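Local structure of flagellar motor switch protein FliG (Thermotoga maritima, 3AJC) at residues A[21-24]-A[25-29]; A[30-33]-A[34-37]. The protein probably forms part of the switch complex at the base of the flagellar basal body, which interacts with chemotaxis proteins and contacts motor components that determine rotation direction. One frame throughout, in Å; residues are numbered along the deposited sequence.

Interaction 1. Residues A[21-24]-A[25-29]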
# COMPACT_ATOMS: atom_id res chain seq x y z
N GLN A 21 -22.66 3.03 9.67
CA GLN A 21 -22.65 4.31 10.38
C GLN A 21 -22.91 4.23 11.88
O GLN A 21 -22.25 4.91 12.67
CB GLN A 21 -23.71 5.25 9.81
CG GLN A 21 -23.41 5.87 8.47
CD GLN A 21 -24.46 6.90 8.11
OE1 GLN A 21 -25.66 6.65 8.25
NE2 GLN A 21 -24.02 8.06 7.63
N SER A 22 -23.88 3.41 12.27
CA SER A 22 -24.24 3.28 13.67
C SER A 22 -23.57 2.13 14.42
O SER A 22 -23.95 1.81 15.54
CB SER A 22 -25.76 3.19 13.81
OG SER A 22 -26.30 2.27 12.88
N GLU A 23 -22.57 1.51 13.79
CA GLU A 23 -21.85 0.42 14.43
C GLU A 23 -20.68 1.03 15.18
O GLU A 23 -20.36 2.21 14.99
CB GLU A 23 -21.32 -0.58 13.39
CG GLU A 23 -22.40 -1.38 12.67
CD GLU A 23 -23.04 -2.42 13.57
OE1 GLU A 23 -23.98 -3.11 13.09
OE2 GLU A 23 -22.63 -2.56 14.74
N HIS A 24 -20.04 0.25 16.03
CA HIS A 24 -18.89 0.76 16.76
C HIS A 24 -17.72 0.88 15.78
O HIS A 24 -17.52 0.02 14.93
CB HIS A 24 -18.52 -0.20 17.90
CG HIS A 24 -17.38 0.28 18.75
ND1 HIS A 24 -17.55 1.27 19.71
CD2 HIS A 24 -16.08 -0.03 18.74
CE1 HIS A 24 -16.37 1.53 20.25
NE2 HIS A 24 -15.46 0.77 19.69
N PRO A 25 -16.93 1.97 15.87
CA PRO A 25 -15.80 2.13 14.95
C PRO A 25 -14.99 0.84 14.74
O PRO A 25 -14.67 0.47 13.60
CB PRO A 25 -14.98 3.22 15.63
CG PRO A 25 -16.04 4.10 16.21
CD PRO A 25 -17.02 3.10 16.81
N GLN A 26 -14.67 0.16 15.85
CA GLN A 26 -13.90 -1.08 15.81
C GLN A 26 -14.57 -2.11 14.92
O GLN A 26 -13.91 -2.79 14.13
CB GLN A 26 -13.75 -1.64 17.24
CG GLN A 26 -12.99 -2.96 17.34
CD GLN A 26 -11.62 -2.91 16.68
OE1 GLN A 26 -10.86 -1.95 16.85
NE2 GLN A 26 -11.30 -3.95 15.93
N THR A 27 -15.88 -2.22 15.05
CA THR A 27 -16.64 -3.16 14.24
C THR A 27 -16.56 -2.74 12.77
O THR A 27 -16.57 -3.57 11.86
CB THR A 27 -18.11 -3.18 14.70
OG1 THR A 27 -18.16 -3.51 16.09
CG2 THR A 27 -18.90 -4.21 13.91
N ILE A 28 -16.47 -1.43 12.55
CA ILE A 28 -16.36 -0.90 11.19
C ILE A 28 -15.00 -1.28 10.62
O ILE A 28 -14.90 -1.75 9.49
CB ILE A 28 -16.51 0.65 11.19
CG1 ILE A 28 -17.91 1.04 11.66
CG2 ILE A 28 -16.23 1.20 9.79
CD1 ILE A 28 -18.16 2.54 11.71
N ALA A 29 -13.96 -1.09 11.43
CA ALA A 29 -12.59 -1.42 11.05
C ALA A 29 -12.48 -2.88 10.61
O ALA A 29 -11.82 -3.20 9.62
CB ALA A 29 -11.67 -1.17 12.22

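Interaction 2. Residues A[30-33]-A[34-37]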
# COMPACT_ATOMS: atom_id res chain seq x y z
N VAL A 30 -13.15 -3.77 11.34
CA VAL A 30 -13.13 -5.19 11.03
C VAL A 30 -13.74 -5.52 9.67
O VAL A 30 -13.16 -6.29 8.89
CB VAL A 30 -13.87 -6.03 12.11
CG1 VAL A 30 -14.13 -7.43 11.59
CG2 VAL A 30 -13.03 -6.08 13.37
N VAL A 31 -14.91 -4.96 9.41
CA VAL A 31 -15.59 -5.22 8.14
C VAL A 31 -14.78 -4.72 6.95
O VAL A 31 -14.61 -5.43 5.97
CB VAL A 31 -16.98 -4.54 8.09
CG1 VAL A 31 -17.62 -4.79 6.72
CG2 VAL A 31 -17.88 -5.08 9.20
N LEU A 32 -14.27 -3.50 7.05
CA LEU A 32 -13.51 -2.91 5.95
C LEU A 32 -12.17 -3.59 5.70
O LEU A 32 -11.76 -3.73 4.54
CB LEU A 32 -13.27 -1.41 6.19
CG LEU A 32 -14.46 -0.44 6.34
CD1 LEU A 32 -14.02 0.98 5.98
CD2 LEU A 32 -15.58 -0.86 5.43
N SER A 33 -11.50 -4.01 6.77
CA SER A 33 -10.20 -4.66 6.61
C SER A 33 -10.34 -5.98 5.86
O SER A 33 -9.35 -6.54 5.40
CB SER A 33 -9.53 -4.88 7.98
OG SER A 33 -10.05 -6.03 8.63
N TYR A 34 -11.58 -6.46 5.71
CA TYR A 34 -11.84 -7.70 4.98
C TYR A 34 -12.21 -7.48 3.51
O TYR A 34 -12.30 -8.44 2.73
CB TYR A 34 -12.96 -8.51 5.64
CG TYR A 34 -12.49 -9.45 6.72
CD1 TYR A 34 -12.68 -9.15 8.07
CD2 TYR A 34 -11.83 -10.64 6.39
CE1 TYR A 34 -12.22 -10.00 9.07
CE2 TYR A 34 -11.38 -11.50 7.38
CZ TYR A 34 -11.57 -11.18 8.72
OH TYR A 34 -11.14 -12.03 9.71
N LEU A 35 -12.43 -6.23 3.13
CA LEU A 35 -12.81 -5.92 1.76
C LEU A 35 -11.65 -5.51 0.88
O LEU A 35 -10.53 -5.27 1.35
CB LEU A 35 -13.85 -4.80 1.76
CG LEU A 35 -15.09 -5.00 2.62
CD1 LEU A 35 -15.89 -3.69 2.67
CD2 LEU A 35 -15.93 -6.15 2.06
N ASP A 36 -11.92 -5.46 -0.41
CA ASP A 36 -10.93 -5.02 -1.37
C ASP A 36 -10.79 -3.54 -0.99
O ASP A 36 -11.80 -2.87 -0.74
CB ASP A 36 -11.49 -5.20 -2.79
CG ASP A 36 -10.45 -5.00 -3.86
OD1 ASP A 36 -9.27 -5.34 -3.62
OD2 ASP A 36 -10.82 -4.52 -4.97
N PRO A 37 -9.55 -3.03 -0.89
CA PRO A 37 -9.27 -1.64 -0.53
C PRO A 37 -10.05 -0.53 -1.25
O PRO A 37 -10.53 0.41 -0.60
CB PRO A 37 -7.76 -1.53 -0.75
CG PRO A 37 -7.28 -2.90 -0.36
CD PRO A 37 -8.30 -3.79 -1.05
O HOH W 1 -9.67 -3.41 2.90

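Interaction 1. Residues A[21-24]-A[25-29]
His24 folds back over the first turn of helix 25-33, which it precedes as the N-cap residue, and its side chain can be followed atom by atom. CB lies 3.8 Å from OG1 of Thr27. From there CG runs anti to the backbone N (chi1 -177°), a torsion that swings the imidazole beside the carbonyl and over its own successor. One ring face receives Pro25 CD in a CH-pi contact, 3.5 Å from the His24 ring centroid and 17° off the ring normal, displaced toward the CG-ND1 rim. At the ring's edge, CD2 of His24 meets Gln26 CB in the ring plane at 3.2 Å. At the tip NE2 stays 3.8 Å from the same Gln26 CB. Glu23, His24, Pro25 and Gln26 belong to the EHPQR motif, important for interaction with FliM; the motif's arginine, Arg58, donates to Gln26 OE1 from helix 49-60. The capping residue's carbonyl starts the helical bonding: Ile28 N reaches His24 O at 3.0 Å, nearly in line with the C=O (162°), while Thr27 N adds a weak bond at 2.8 Å. Ile28 also packs CG1 against Glu23 CB at 4.2 Å and touches Leu47 and Val55. Ile28 CD1 sits 4.0 Å from Glu23 O. With an alanine here, CG1 and CD1 would be gone, and a gap is likely to open between Glu23 and Val55. Glu23 OE2 meanwhile faces Thr27 CG2.

Interaction 2. Residues A[30-33]-A[34-37]
Tyr34 and Leu35 lie near the end of helix 25-33, where their backbone N-H groups reach back three residues before the chain turns into the next helix. In the all-helical FliG middle domain this short loop leads to helix 37-46, with Asp36 at the N-cap position. Tyr34 N donates to Val31 O at 3.2 Å, and Leu35 N to Leu32 O at 2.9 Å. Tyr34 N thus passes over Val30 O, the acceptor that a continuing alpha helix would have offered it. A side chain supplies the donor instead. Ser33 OG, placed by chi1 of 80° in the crowded position between its own N and carbonyl carbon, turns back to Val30 O at 3.1 Å and approaches 35° out of the carbonyl plane. The Tyr34 ring adds an edge contact to the same oxygen, its CD1 lying 3.0 Å from Val30 O near the ring plane. Val30 and Tyr34 run side by side, CG1 of the valine 4.1 Å from CE1 of the tyrosine, and the ring also meets that of Phe5.

Leu35 packs its side chain beside the same turn. Its CG rests against Val31 O, so that this carbonyl, already bonded to Tyr34 N, also carries an aliphatic branch; Leu35 CD1 goes on to Leu32 CD2 at 4.0 Å, and both leucines touch Ile43 of helix 37-46. The Asp36 side chain makes no capping bond, and its OD2 has a long, weak ion pair with Arg9. Leu32 O takes a second donor besides Leu35 N: a water that gives one hydrogen to it at 2.7 Å and the other to Leu35 O at 2.6 Å.

In the fold
Interactions 1 and 2 lie at the start and toward the end of helix 25-33 in the FliG middle domain. They come in series, the first closing before the second opens, with centres about 12 Å apart and no touch beyond the shared chain. Interaction 1 lies at the surface, its centre about 23 Å from the centre of the chain, and presents residues of the EHPQR motif, important for the interaction with FliM, next to Arg58 of helix 49-60. Interaction 2 is partly buried, its centre about 14 Å from that of the chain, just before helix 37-46. The helix thus probably links an exposed end involved with FliM to one packed among neighbouring segments.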